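Local coordinates for glucocorticoid modulatory element-binding protein 1 (Homo sapiens, PDB 1OQJ) that binds glucocorticoid modulatory elements in promoter DNA through its zinc-containing SAND domain, raises sensitivity to low glucocorticoid concentrations, and serves as an auxiliary factor in parvovirus replication, at residues A19-K24 with V33-F38; F26-I31 with V88-C93. All coordinates share one frame; numbering follows the deposited sequence.

Contact 1. Residues A19-K24 with V33-F38; sequences AILLWK and VKCVKF
The two inner strands of the four-stranded antiparallel sheet of the SAND domain pair here, 17-22 against 36-38, with a classic beta bulge where Cys35 and Val36 both face Ile43 on the far edge strand. Ile20 and Lys37 form a hydrogen-bonded pair: Lys37 N donates to Ile20 O at 2.7 Å, almost straight (170°), and Ile20 N donates in turn to Lys37 O at 3.0 Å. At the bulge itself Leu22 N donates to Cys35 O at 2.9 Å, nearly along the C=O axis. The small methyl of Ala19 fills a hollow floored by Lys37 O, 3.3 Å from Ala19 CB, and bounded by Val36 CG1 and Phe38 CD1; Phe48 of helix 45-51 touches both Ala19 and Val36, and alanine's lack of bulk suits the tight fit. Leu21 and Val36, the adjacent non-hydrogen-bonded pair, both point into the buried face, where Leu21 packs against Phe26. With CG anti to the backbone N (chi1 177°), Leu21 sets CD1 3.7 Å from Cys35 O, Val36 CG2 lying further off. The opposite face is exposed: there Ile20 and Lys37 stand side by side only at their roots, and the long lysine chain carries its charge off into a weak, long ion pair with Asp40. Cys35 SG takes the crowded position between its backbone N and carbonyl carbon (chi1 59°), 3.9 Å from Leu21 CD1.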
loop_
_atom_site.group_PDB
_atom_site.type_symbol
_atom_site.label_atom_id
_atom_site.label_comp_id
_atom_site.label_asym_id
_atom_site.label_seq_id
_atom_site.Cartn_x
_atom_site.Cartn_y
_atom_site.Cartn_z
ATOM N N ALA A 19 -1.467 -10.051 -1.317
ATOM C CA ALA A 19 -2.416 -9.406 -0.425
ATOM C C ALA A 19 -3.341 -8.523 -1.244
ATOM O O ALA A 19 -3.216 -8.449 -2.471
ATOM C CB ALA A 19 -1.680 -8.583 0.623
ATOM N N ILE A 20 -4.273 -7.867 -0.563
ATOM C CA ILE A 20 -5.231 -6.992 -1.227
ATOM C C ILE A 20 -5.215 -5.610 -0.595
ATOM O O ILE A 20 -5.359 -5.470 0.617
ATOM C CB ILE A 20 -6.660 -7.567 -1.121
ATOM C CG1 ILE A 20 -6.704 -8.952 -1.767
ATOM C CG2 ILE A 20 -7.660 -6.638 -1.799
ATOM C CD1 ILE A 20 -8.037 -9.651 -1.608
ATOM N N LEU A 21 -5.027 -4.589 -1.424
ATOM C CA LEU A 21 -5.015 -3.212 -0.945
ATOM C C LEU A 21 -6.427 -2.640 -1.046
ATOM O O LEU A 21 -6.991 -2.587 -2.136
ATOM C CB LEU A 21 -4.065 -2.362 -1.805
ATOM C CG LEU A 21 -3.983 -0.863 -1.481
ATOM C CD1 LEU A 21 -3.310 -0.668 -0.135
ATOM C CD2 LEU A 21 -3.193 -0.138 -2.566
ATOM N N LEU A 22 -7.005 -2.239 0.086
ATOM C CA LEU A 22 -8.339 -1.633 0.081
ATOM C C LEU A 22 -8.062 -0.162 -0.213
ATOM O O LEU A 22 -7.611 0.587 0.659
ATOM C CB LEU A 22 -9.018 -1.811 1.442
ATOM C CG LEU A 22 -9.131 -3.265 1.910
ATOM C CD1 LEU A 22 -9.953 -3.313 3.186
ATOM C CD2 LEU A 22 -9.776 -4.127 0.826
ATOM N N TRP A 23 -8.341 0.251 -1.446
ATOM C CA TRP A 23 -8.029 1.608 -1.881
ATOM C C TRP A 23 -8.540 2.791 -1.073
ATOM O O TRP A 23 -7.775 3.716 -0.799
ATOM C CB TRP A 23 -8.421 1.796 -3.346
ATOM C CG TRP A 23 -7.991 3.134 -3.879
ATOM C CD1 TRP A 23 -6.713 3.601 -3.995
ATOM C CD2 TRP A 23 -8.848 4.197 -4.313
ATOM N NE1 TRP A 23 -6.723 4.894 -4.474
ATOM C CE2 TRP A 23 -8.022 5.281 -4.677
ATOM C CE3 TRP A 23 -10.238 4.337 -4.429
ATOM C CZ2 TRP A 23 -8.541 6.491 -5.149
ATOM C CZ3 TRP A 23 -10.755 5.543 -4.902
ATOM C CH2 TRP A 23 -9.905 6.603 -5.255
ATOM N N LYS A 24 -9.813 2.796 -0.701
ATOM C CA LYS A 24 -10.309 3.930 0.063
ATOM C C LYS A 24 -9.720 3.998 1.470
ATOM O O LYS A 24 -9.716 5.062 2.083
ATOM C CB LYS A 24 -11.840 3.934 0.097
ATOM C CG LYS A 24 -12.435 4.232 -1.281
ATOM C CD LYS A 24 -13.923 4.504 -1.234
ATOM C CE LYS A 24 -14.460 4.722 -2.639
ATOM N NZ LYS A 24 -15.939 4.899 -2.657
ATOM N N VAL A 33 -1.163 2.665 8.304
ATOM C CA VAL A 33 -2.612 2.645 8.150
ATOM C C VAL A 33 -3.044 1.232 7.790
ATOM O O VAL A 33 -2.484 0.627 6.877
ATOM C CB VAL A 33 -3.055 3.600 7.024
ATOM C CG1 VAL A 33 -4.570 3.584 6.889
ATOM C CG2 VAL A 33 -2.547 5.007 7.309
ATOM N N LYS A 34 -4.029 0.702 8.509
ATOM C CA LYS A 34 -4.504 -0.646 8.228
ATOM C C LYS A 34 -5.368 -0.607 6.973
ATOM O O LYS A 34 -6.549 -0.254 7.014
ATOM C CB LYS A 34 -5.273 -1.197 9.434
ATOM C CG LYS A 34 -4.379 -1.340 10.662
ATOM C CD LYS A 34 -5.107 -1.959 11.843
ATOM C CE LYS A 34 -4.171 -2.119 13.032
ATOM N NZ LYS A 34 -4.846 -2.769 14.190
ATOM N N CYS A 35 -4.755 -0.963 5.849
ATOM C CA CYS A 35 -5.440 -0.938 4.568
ATOM C C CYS A 35 -5.087 -2.122 3.677
ATOM O O CYS A 35 -5.476 -2.169 2.511
ATOM C CB CYS A 35 -5.102 0.365 3.836
ATOM S SG CYS A 35 -3.334 0.619 3.506
ATOM N N VAL A 36 -4.349 -3.080 4.225
ATOM C CA VAL A 36 -3.953 -4.257 3.465
ATOM C C VAL A 36 -4.564 -5.520 4.061
ATOM O O VAL A 36 -4.389 -5.794 5.246
ATOM C CB VAL A 36 -2.420 -4.423 3.456
ATOM C CG1 VAL A 36 -2.036 -5.722 2.768
ATOM C CG2 VAL A 36 -1.773 -3.238 2.752
ATOM N N LYS A 37 -5.288 -6.280 3.244
ATOM C CA LYS A 37 -5.884 -7.523 3.721
ATOM C C LYS A 37 -4.889 -8.639 3.408
ATOM O O LYS A 37 -4.545 -8.874 2.246
ATOM C CB LYS A 37 -7.225 -7.779 3.026
ATOM C CG LYS A 37 -7.989 -8.998 3.545
ATOM C CD LYS A 37 -9.378 -9.087 2.918
ATOM C CE LYS A 37 -10.129 -10.327 3.389
ATOM N NZ LYS A 37 -9.516 -11.596 2.890
ATOM N N PHE A 38 -4.420 -9.307 4.458
ATOM C CA PHE A 38 -3.446 -10.384 4.335
ATOM C C PHE A 38 -3.867 -11.494 5.290
ATOM O O PHE A 38 -3.908 -11.291 6.504
ATOM C CB PHE A 38 -2.063 -9.849 4.713
ATOM C CG PHE A 38 -0.945 -10.821 4.488
ATOM C CD1 PHE A 38 -0.759 -11.417 3.245
ATOM C CD2 PHE A 38 -0.045 -11.104 5.511
ATOM C CE1 PHE A 38 0.318 -12.284 3.018
ATOM C CE2 PHE A 38 1.033 -11.967 5.297
ATOM C CZ PHE A 38 1.212 -12.557 4.047
#

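Contact 2. Residues F26-I31 with V88-C93; sequences FVCPGI and VCSNTC. With ZN (zinc ion), chain C.
Cys28, Pro29 and Val88 lose the most surface where the loop 26-31 meets the chain's final turn, and Cys28 is the pivot. Its CB points at the other segment, and with SG anti to the backbone N (chi1 177°) the sulfur reaches the zinc ion at 2.3 Å. Cys89 SG and Cys93 SG each bind the same metal at 2.4 Å, and His85 NE2 completes the set of four ligands. Cys89 also extends SG anti to its N, whereas Cys93 folds its sulfur into the crowded position between N and C (chi1 53°), so that ligands four residues apart converge on one ion. Cys28 SG has a second partner: Ser90 N donates to it at 3.4 Å along a nearly straight line (166°). Such a bond probably helps to stabilise negative charge on a metal-bound thiolate. Cys89 SG accepts a weak hydrogen bond from Asn91 N. Beside the zinc-bound Cys28, a water accepts from Cys28 N at 2.9 Å and donates to Val88 O at 2.8 Å, bridging the two backbones.

Pro29, joined by a cis peptide bond, lays its ring against the turn. Its CB comes within 3.4 Å of Ser90 OG, and CB and CG lie alongside Thr92 OG1; Ser90 OG and Thr92 OG1 are hydrogen-bonded to each other at 2.7 Å, which ties the turn together beside the rigid, compact ring. At the other end Val88 turns CG1 obliquely across Val27 CG1 at 3.6 Å, a small apolar patch of two branched side chains flanking the site. One ligand from a distant loop and three (His85, Cys89 and Cys93) from the loop following helix 71-76 make this the three-cysteine, one-histidine zinc-binding motif of the GMEB1 SAND domain.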
loop_
_atom_site.group_PDB
_atom_site.type_symbol
_atom_site.label_atom_id
_atom_site.label_comp_id
_atom_site.label_asym_id
_atom_site.label_seq_id
_atom_site.Cartn_x
_atom_site.Cartn_y
_atom_site.Cartn_z
ATOM N N PHE A 26 -6.607 3.343 1.967
ATOM C CA PHE A 26 -5.217 3.705 1.675
ATOM C C PHE A 26 -5.069 5.226 1.800
ATOM O O PHE A 26 -5.032 5.946 0.805
ATOM C CB PHE A 26 -4.901 3.227 0.254
ATOM C CG PHE A 26 -3.467 3.405 -0.169
ATOM C CD1 PHE A 26 -2.421 2.973 0.641
ATOM C CD2 PHE A 26 -3.170 3.926 -1.425
ATOM C CE1 PHE A 26 -1.097 3.049 0.204
ATOM C CE2 PHE A 26 -1.847 4.007 -1.876
ATOM C CZ PHE A 26 -0.812 3.565 -1.057
ATOM N N VAL A 27 -4.974 5.694 3.041
ATOM C CA VAL A 27 -4.886 7.119 3.350
ATOM C C VAL A 27 -3.470 7.570 3.696
ATOM O O VAL A 27 -2.741 6.869 4.395
ATOM C CB VAL A 27 -5.837 7.447 4.531
ATOM C CG1 VAL A 27 -5.766 8.921 4.883
ATOM C CG2 VAL A 27 -7.263 7.055 4.160
ATOM N N CYS A 28 -3.082 8.742 3.203
ATOM C CA CYS A 28 -1.746 9.270 3.476
ATOM C C CYS A 28 -1.506 9.333 4.981
ATOM O O CYS A 28 -2.393 9.733 5.735
ATOM C CB CYS A 28 -1.610 10.665 2.878
ATOM S SG CYS A 28 -0.030 11.459 3.233
ATOM N N PRO A 29 -0.280 9.001 5.438
ATOM C CA PRO A 29 0.903 8.575 4.679
ATOM C C PRO A 29 1.002 7.070 4.426
ATOM O O PRO A 29 2.068 6.561 4.061
ATOM C CB PRO A 29 2.046 9.087 5.541
ATOM C CG PRO A 29 1.536 8.799 6.911
ATOM C CD PRO A 29 0.074 9.226 6.851
ATOM N N GLY A 30 -0.105 6.369 4.650
ATOM C CA GLY A 30 -0.182 4.939 4.414
ATOM C C GLY A 30 0.631 3.942 5.218
ATOM O O GLY A 30 0.120 2.873 5.554
ATOM N N ILE A 31 1.879 4.272 5.537
ATOM C CA ILE A 31 2.763 3.345 6.246
ATOM C C ILE A 31 2.170 2.560 7.425
ATOM O O ILE A 31 2.297 1.331 7.474
ATOM C CB ILE A 31 4.066 4.067 6.687
ATOM C CG1 ILE A 31 5.089 3.040 7.174
ATOM C CG2 ILE A 31 3.767 5.095 7.766
ATOM C CD1 ILE A 31 6.475 3.609 7.337
ATOM N N VAL A 88 -6.333 15.219 1.928
ATOM C CA VAL A 88 -5.906 14.514 3.129
ATOM C C VAL A 88 -4.445 14.107 2.977
ATOM O O VAL A 88 -4.123 13.186 2.226
ATOM C CB VAL A 88 -6.784 13.265 3.354
ATOM C CG1 VAL A 88 -6.315 12.505 4.581
ATOM C CG2 VAL A 88 -8.242 13.686 3.506
ATOM N N CYS A 89 -3.567 14.799 3.698
ATOM C CA CYS A 89 -2.132 14.540 3.617
ATOM C C CYS A 89 -1.431 14.881 4.932
ATOM O O CYS A 89 -1.821 15.817 5.631
ATOM C CB CYS A 89 -1.540 15.373 2.472
ATOM S SG CYS A 89 0.230 15.150 2.155
ATOM N N SER A 90 -0.393 14.117 5.265
ATOM C CA SER A 90 0.357 14.345 6.498
ATOM C C SER A 90 1.614 15.164 6.244
ATOM O O SER A 90 2.271 15.606 7.187
ATOM C CB SER A 90 0.776 13.017 7.111
ATOM O OG SER A 90 1.725 12.380 6.271
ATOM N N ASN A 91 1.954 15.342 4.973
ATOM C CA ASN A 91 3.139 16.095 4.586
ATOM C C ASN A 91 4.414 15.329 4.938
ATOM O O ASN A 91 5.491 15.919 5.021
ATOM C CB ASN A 91 3.147 17.460 5.278
ATOM C CG ASN A 91 1.885 18.255 5.012
ATOM O OD1 ASN A 91 1.580 18.592 3.869
ATOM N ND2 ASN A 91 1.140 18.559 6.072
ATOM N N THR A 92 4.286 14.023 5.152
ATOM C CA THR A 92 5.435 13.182 5.478
ATOM C C THR A 92 5.491 11.994 4.528
ATOM O O THR A 92 6.329 11.107 4.674
ATOM C CB THR A 92 5.360 12.633 6.920
ATOM O OG1 THR A 92 4.242 11.743 7.039
ATOM C CG2 THR A 92 5.209 13.770 7.918
ATOM N N CYS A 93 4.595 11.991 3.547
ATOM C CA CYS A 93 4.523 10.906 2.579
ATOM C C CYS A 93 5.696 10.907 1.612
ATOM O O CYS A 93 5.961 9.903 0.950
ATOM C CB CYS A 93 3.203 10.987 1.808
ATOM S SG CYS A 93 2.873 12.591 1.047
HETATM ZN ZN ZN C . 0.586 12.882 1.562
HETATM O O HOH W 1 -4.887 10.528 1.702
#

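Contact 1 lies nearer the centre of the chain, with a buried inner face, and is held by backbone hydrogen bonds within a sheet plus apolar packing. Contact 2 is a surface contact between two irregular segments, where zinc coordination, rather than strand pairing, is probably the main direct link. Their segments alternate along the chain: 26-31 belongs to the connection between the two strands of contact 1. The two contacts touch through Phe26, whose CD1 lies 3.8 Å from both Cys35 SG and Leu21 CD1, and through Val33 CG2 packing on Val27 O. The cysteines reflect the difference in place, for Cys35 packs as an apolar side chain, whereas Cys28, Cys89 and Cys93 bind zinc.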